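Local coordinates for uncharacterised protein (Vibrio cholerae, PDB 5KKO) that is of unknown function but folds into a small, mainly helical subunit that packs against further copies of itself in a six-chain assembly, at residues Leu26-Glu29 with Gln30-Glu33; Leu34-Ala37 with His38-Ile42. All coordinates share one frame; numbering follows the deposited sequence.

Contact 1 of 2, residues Leu26-Glu29 with Gln30-Glu33; sequences LTPE and QRLE. Unlike the reference sequence in segment 30-33: L32 (reference Ile).
The guanidinium of R31 reaches back past the start of its own helix and grips one backbone oxygen, L26 O, side-on with two nitrogens: R31 NE lies 2.9 Å from L26 O and R31 NH2 3.0 Å from the same atom. The oxygen sits close to the guanidinium plane, but the two donors meet it differently, NH2 in the carbonyl plane and NE well above it. A bend at chi3 (-119°) in an otherwise extended chain turns the flat group back towards L26, while R31 CG packs on L26 CB at 3.6 Å. P28 lies over one face of the guanidinium, offset toward its rim, with P28 CD 3.7 Å from R31 NH2.

T27 and Q30 form a capping box. T27 is the N-cap, and T27 OG1 accepts from Q30 N at 3.1 Å; chi1 of 66° sets the hydroxyl between the backbone N and the carbonyl carbon. Q30 answers with its side-chain amide: Q30 OE1 takes T27 N on a lone pair at 2.9 Å, in a nearly straight bond (168°). Threonine suits the cap because its short hydroxyl can stand in for a missing helical carbonyl, and proline suits the first turn because its ring nitrogen has no hydrogen to satisfy. Regular helical bonding then takes over, R31 N to T27 O at 2.9 Å.

R31 NH1 also bonds T21 O of the same chain, and P28 and L32 pack on their counterparts in the second subunit. Three guanidinium N-H groups spent on carbonyl oxygens fix the buried arginine in rotation; the negative ends of those carbonyls probably offset its charge, which the positive helix start would not. The capping box separately satisfies the amides of T27 and Q30.

Contact 2 of 2, residues Leu34-Ala37 with His38-Ile42; sequences LIKA and HLLNI
H38, the residue most covered here, rests its imidazole beside the backbone of the preceding turn, with H38 CD2 3.3 Å from L34 O. That same oxygen accepts the helical bond from H38 N at 3.1 Å, so ring carbon and amide both approach a single carbonyl. With chi1 at -83°, CG stands beside the backbone N and the ring lies back towards L34. Histidine fits this partly exposed border, where its flat ring can lie close to the backbone and also touch M17 of helix 11-20.

A37 has the next largest surface buried by the contact, and alanine's high helix propensity suits this exposed position. A37 O bonds N41 N at 2.9 Å, and N41 CB lies 3.3 Å from this oxygen.

K36 is the third: K36 O receives L40 N at 2.8 Å in a nearly straight bond (169°), and L40 CG comes within 3.3 Å of that carbonyl. K36 also packs on T21 of the second subunit.

On the buried side I35 lies beside L39, though its two conformers leave the exact touch doubtful. Both pack on M17; I35 also meets I35 of the second subunit and L39 meets L18 there. Successive i to i+4 bonds define the alpha-helix, and its apolar side, facing M17 and the second subunit while A37 and N41 are exposed, makes it amphipathic.

Overall arrangement
From the N terminus the chain runs through strand 2-10 and helix 11-20, then a connection leads into helix 28-43, which carries both contacts. Contact 1 covers the entry to that helix and its first turns; contact 2 follows directly at residue 34 and occupies most of the remainder. Each joins neighbouring turns, so neither closes a long loop, and they succeed one another without nesting or crossing. Their centres lie about 12 Å apart, and L26 packs on L34 where they meet. Contact 1 ties the helix start to the end of the connection from helix 11-20, contact 2 lies against that helix and strand 2-10, and both face the second subunit.

Contact 1 of 2, residues Leu26-Glu29 with Gln30-Glu33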
ATOM      1  N   LEU C  26       5.190 -33.302   1.590  1.00 12.10           N
ATOM      2  CA  LEU C  26       4.052 -32.769   0.864  1.00 11.58           C
ATOM      3  C   LEU C  26       4.585 -32.382  -0.502  1.00 11.67           C
ATOM      4  O   LEU C  26       5.690 -31.853  -0.593  1.00 11.45           O
ATOM      5  CB  LEU C  26       3.494 -31.500   1.550  1.00 10.44           C
ATOM      6  CG  LEU C  26       2.776 -31.805   2.879  1.00 12.45           C
ATOM      7  CD1 LEU C  26       2.328 -30.450   3.392  1.00 15.34           C
ATOM      8  CD2 LEU C  26       1.583 -32.746   2.713  1.00 17.26           C
ATOM      9  N   THR C  27       3.772 -32.569  -1.547  1.00 12.27           N
ATOM     10  CA  THR C  27       4.253 -32.154  -2.858  1.00 12.75           C
ATOM     11  C   THR C  27       4.209 -30.630  -2.942  1.00 11.70           C
ATOM     12  O   THR C  27       3.505 -29.985  -2.159  1.00 10.78           O
ATOM     13  CB  THR C  27       3.387 -32.706  -3.945  1.00 14.00           C
ATOM     14  OG1 THR C  27       2.094 -32.122  -3.853  1.00 13.61           O
ATOM     15  CG2 THR C  27       3.282 -34.253  -3.918  1.00 15.40           C
ATOM     16  N   PRO C  28       4.905 -30.047  -3.892  1.00  9.30           N
ATOM     17  CA  PRO C  28       4.825 -28.567  -4.042  1.00  8.78           C
ATOM     18  C   PRO C  28       3.399 -28.091  -4.193  1.00  9.52           C
ATOM     19  O   PRO C  28       3.036 -27.063  -3.580  1.00 10.00           O
ATOM     20  CB  PRO C  28       5.654 -28.307  -5.306  1.00 11.17           C
ATOM     21  CG  PRO C  28       6.746 -29.390  -5.167  1.00 11.12           C
ATOM     22  CD  PRO C  28       5.944 -30.636  -4.766  1.00 10.00           C
ATOM     23  N   GLU C  29       2.595 -28.785  -4.963  1.00  9.27           N
ATOM     24  CA  GLU C  29       1.226 -28.363  -5.140  1.00  9.83           C
ATOM     25  C   GLU C  29       0.419 -28.409  -3.819  1.00 10.58           C
ATOM     26  O   GLU C  29      -0.368 -27.544  -3.548  1.00 10.82           O
ATOM     27  CB  GLU C  29       0.533 -29.207  -6.247  1.00 13.94           C
ATOM     28  CG  GLU C  29       1.198 -29.099  -7.635  1.00 25.62           C
ATOM     29  CD  GLU C  29       2.264 -30.171  -8.014  1.00 24.75           C
ATOM     30  OE1 GLU C  29       2.368 -30.483  -9.288  1.00 18.13           O
ATOM     31  OE2 GLU C  29       3.007 -30.668  -7.100  1.00 14.39           O
ATOM     32  N   GLN C  30       0.632 -29.456  -3.048  1.00 10.34           N
ATOM     33  CA  GLN C  30      -0.060 -29.549  -1.757  1.00  8.49           C
ATOM     34  C   GLN C  30       0.386 -28.433  -0.844  1.00  8.44           C
ATOM     35  O   GLN C  30      -0.409 -27.902  -0.066  1.00  9.12           O
ATOM     36  CB  GLN C  30       0.237 -30.916  -1.121  1.00  9.31           C
ATOM     37  CG  GLN C  30      -0.497 -32.122  -1.790  1.00 11.56           C
ATOM     38  CD  GLN C  30      -0.057 -33.436  -1.147  1.00 11.34           C
ATOM     39  OE1 GLN C  30       1.149 -33.640  -0.829  1.00 11.56           O
ATOM     40  NE2 GLN C  30      -1.011 -34.315  -0.952  1.00 13.81           N
ATOM     41  N   ARG C  31       1.697 -28.138  -0.861  1.00  8.18           N
ATOM     42  CA  ARG C  31       2.192 -27.040  -0.011  1.00  9.23           C
ATOM     43  C   ARG C  31       1.543 -25.724  -0.410  1.00  8.76           C
ATOM     44  O   ARG C  31       1.162 -24.916   0.435  1.00  9.71           O
ATOM     45  CB  ARG C  31       3.722 -26.918  -0.145  1.00 10.03           C
ATOM     46  CG  ARG C  31       4.438 -28.152   0.477  1.00  9.16           C
ATOM     47  CD  ARG C  31       5.925 -27.975   0.350  1.00 12.18           C
ATOM     48  NE  ARG C  31       6.462 -29.063  -0.468  1.00 12.64           N
ATOM     49  CZ  ARG C  31       7.637 -29.101  -1.049  1.00 12.90           C
ATOM     50  NH1 ARG C  31       8.502 -28.100  -1.009  1.00 13.11           N
ATOM     51  NH2 ARG C  31       7.920 -30.220  -1.698  1.00 16.72           N
ATOM     52  N   LEU C  32       1.421 -25.499  -1.713  1.00  7.83           N
ATOM     53  CA  LEU C  32       0.766 -24.277  -2.176  1.00  8.02           C
ATOM     54  C   LEU C  32      -0.688 -24.228  -1.753  1.00 12.44           C
ATOM     55  O   LEU C  32      -1.170 -23.145  -1.392  1.00 10.35           O
ATOM     56  CB  LEU C  32       0.840 -24.170  -3.726  1.00  9.08           C
ATOM     57  CG  LEU C  32       2.237 -23.799  -4.215  1.00  9.83           C
ATOM     58  CD1 LEU C  32       2.332 -23.970  -5.756  1.00 13.00           C
ATOM     59  CD2 LEU C  32       2.595 -22.301  -3.872  1.00 11.31           C
ATOM     60  N   GLU C  33      -1.409 -25.370  -1.760  1.00  8.53           N
ATOM     61  CA  GLU C  33      -2.807 -25.313  -1.311  1.00  8.87           C
ATOM     62  C   GLU C  33      -2.883 -24.984   0.175  1.00 10.94           C
ATOM     63  O   GLU C  33      -3.833 -24.323   0.629  1.00 12.71           O
ATOM     64  CB  GLU C  33      -3.499 -26.670  -1.616  1.00 11.47           C
ATOM     65  CG  GLU C  33      -3.701 -26.952  -3.081  1.00 14.13           C
ATOM     66  CD  GLU C  33      -4.722 -26.094  -3.726  1.00 26.40           C
ATOM     67  OE1 GLU C  33      -5.506 -25.393  -3.027  1.00 25.17           O
ATOM     68  OE2 GLU C  33      -4.769 -26.164  -4.967  1.00 35.20           O
TER
HETATM   69  O   HOH W   1      -1.437 -26.148  -5.935  1.00 33.06           O

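Contact 2 of 2, residues Leu34-Ala37 with His38-Ile42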
ATOM      1  N   LEU C  34      -1.934 -25.504   0.979  1.00  9.42           N
ATOM      2  CA  LEU C  34      -1.956 -25.213   2.406  1.00 11.00           C
ATOM      3  C   LEU C  34      -1.598 -23.767   2.648  1.00 10.97           C
ATOM      4  O   LEU C  34      -2.190 -23.102   3.521  1.00 13.09           O
ATOM      5  CB  LEU C  34      -0.992 -26.166   3.091  1.00 16.63           C
ATOM      6  CG  LEU C  34      -0.971 -26.354   4.572  1.00 23.49           C
ATOM      7  CD1 LEU C  34      -2.409 -26.700   5.085  1.00 17.52           C
ATOM      8  CD2 LEU C  34       0.008 -27.521   4.833  1.00 24.48           C
ATOM      9  N   ILE C  35      -0.574 -23.277   1.929  0.58  7.71           N
ATOM     10  CA  ILE C  35      -0.252 -21.837   1.933  0.58  8.99           C
ATOM     11  C   ILE C  35      -1.498 -21.021   1.619  0.58 10.81           C
ATOM     12  O   ILE C  35      -1.873 -20.120   2.387  0.58  8.01           O
ATOM     13  CB  ILE C  35       0.882 -21.532   0.929  0.58  9.76           C
ATOM     14  CG1 ILE C  35       2.195 -22.031   1.504  0.58  9.94           C
ATOM     15  CG2 ILE C  35       1.025 -19.987   0.587  0.58 11.32           C
ATOM     16  CD1 ILE C  35       2.493 -21.435   2.873  0.58 11.69           C
ATOM     17  N   LYS C  36      -2.162 -21.343   0.496  1.00 11.89           N
ATOM     18  CA  LYS C  36      -3.322 -20.571   0.049  1.00  9.54           C
ATOM     19  C   LYS C  36      -4.400 -20.551   1.138  1.00 10.51           C
ATOM     20  O   LYS C  36      -5.018 -19.520   1.395  1.00 10.58           O
ATOM     21  CB  LYS C  36      -3.821 -21.141  -1.285  1.00 10.65           C
ATOM     22  CG  LYS C  36      -4.946 -20.283  -1.895  1.00 13.97           C
ATOM     23  CD  LYS C  36      -5.779 -21.045  -2.936  1.00 28.42           C
ATOM     24  CE  LYS C  36      -4.927 -21.538  -4.062  1.00 33.25           C
ATOM     25  NZ  LYS C  36      -5.869 -21.969  -5.158  1.00 37.90           N
ATOM     26  N   ALA C  37      -4.644 -21.681   1.775  1.00 10.86           N
ATOM     27  CA  ALA C  37      -5.642 -21.711   2.840  1.00  9.99           C
ATOM     28  C   ALA C  37      -5.257 -20.752   3.965  1.00 11.99           C
ATOM     29  O   ALA C  37      -6.118 -20.010   4.478  1.00 10.08           O
ATOM     30  CB  ALA C  37      -5.782 -23.133   3.355  1.00 11.56           C
ATOM     31  N   HIS C  38      -3.983 -20.746   4.374  1.00 11.52           N
ATOM     32  CA  HIS C  38      -3.593 -19.819   5.426  1.00 10.87           C
ATOM     33  C   HIS C  38      -3.771 -18.366   4.976  1.00 11.75           C
ATOM     34  O   HIS C  38      -4.166 -17.500   5.789  1.00 10.90           O
ATOM     35  CB  HIS C  38      -2.130 -20.087   5.826  1.00 11.60           C
ATOM     36  CG  HIS C  38      -1.977 -21.209   6.802  1.00 14.06           C
ATOM     37  ND1 HIS C  38      -2.393 -21.116   8.126  1.00 18.39           N
ATOM     38  CD2 HIS C  38      -1.507 -22.471   6.636  1.00 14.89           C
ATOM     39  CE1 HIS C  38      -2.116 -22.250   8.749  1.00 19.62           C
ATOM     40  NE2 HIS C  38      -1.584 -23.098   7.877  1.00 20.32           N
ATOM     41  N   LEU C  39      -3.416 -18.079   3.730  1.00  9.89           N
ATOM     42  CA  LEU C  39      -3.521 -16.700   3.240  1.00  9.17           C
ATOM     43  C   LEU C  39      -4.990 -16.300   3.144  1.00  9.09           C
ATOM     44  O   LEU C  39      -5.341 -15.180   3.508  1.00 10.05           O
ATOM     45  CB  LEU C  39      -2.796 -16.608   1.890  1.00  9.12           C
ATOM     46  CG  LEU C  39      -1.278 -16.713   1.909  1.00 12.53           C
ATOM     47  CD1 LEU C  39      -0.882 -16.848   0.387  1.00 15.16           C
ATOM     48  CD2 LEU C  39      -0.590 -15.516   2.499  1.00 14.11           C
ATOM     49  N   LEU C  40      -5.866 -17.181   2.658  1.00 12.13           N
ATOM     50  CA  LEU C  40      -7.280 -16.838   2.632  1.00 11.95           C
ATOM     51  C   LEU C  40      -7.844 -16.651   4.045  1.00 11.06           C
ATOM     52  O   LEU C  40      -8.712 -15.802   4.279  1.00 15.41           O
ATOM     53  CB  LEU C  40      -8.071 -17.962   1.926  1.00 13.68           C
ATOM     54  CG  LEU C  40      -7.803 -18.053   0.428  1.00 12.84           C
ATOM     55  CD1 LEU C  40      -8.613 -19.260  -0.073  1.00 15.33           C
ATOM     56  CD2 LEU C  40      -8.368 -16.824  -0.287  1.00 17.25           C
ATOM     57  N   ASN C  41      -7.359 -17.444   5.001  1.00 10.68           N
ATOM     58  CA  ASN C  41      -7.788 -17.281   6.394  1.00 11.02           C
ATOM     59  C   ASN C  41      -7.472 -15.888   6.937  1.00 11.33           C
ATOM     60  O   ASN C  41      -8.298 -15.282   7.652  1.00 13.35           O
ATOM     61  CB  ASN C  41      -7.080 -18.355   7.222  1.00 11.58           C
ATOM     62  CG  ASN C  41      -7.789 -18.633   8.520  1.00 13.31           C
ATOM     63  OD1 ASN C  41      -9.038 -18.670   8.568  1.00 18.04           O
ATOM     64  ND2 ASN C  41      -7.018 -18.732   9.592  1.00 19.28           N
ATOM     65  N   ILE C  42      -6.292 -15.382   6.593  1.00 10.97           N
ATOM     66  CA  ILE C  42      -5.928 -14.022   7.001  1.00 11.68           C
ATOM     67  C   ILE C  42      -6.799 -12.972   6.301  1.00 11.43           C
ATOM     68  O   ILE C  42      -7.231 -11.982   6.929  1.00 12.96           O
ATOM     69  CB  ILE C  42      -4.444 -13.785   6.719  1.00 13.37           C
ATOM     70  CG1 ILE C  42      -3.548 -14.741   7.569  1.00 16.39           C
ATOM     71  CG2 ILE C  42      -4.057 -12.292   6.931  1.00 16.40           C
ATOM     72  CD1 ILE C  42      -2.093 -14.899   7.002  1.00 20.10           C
TER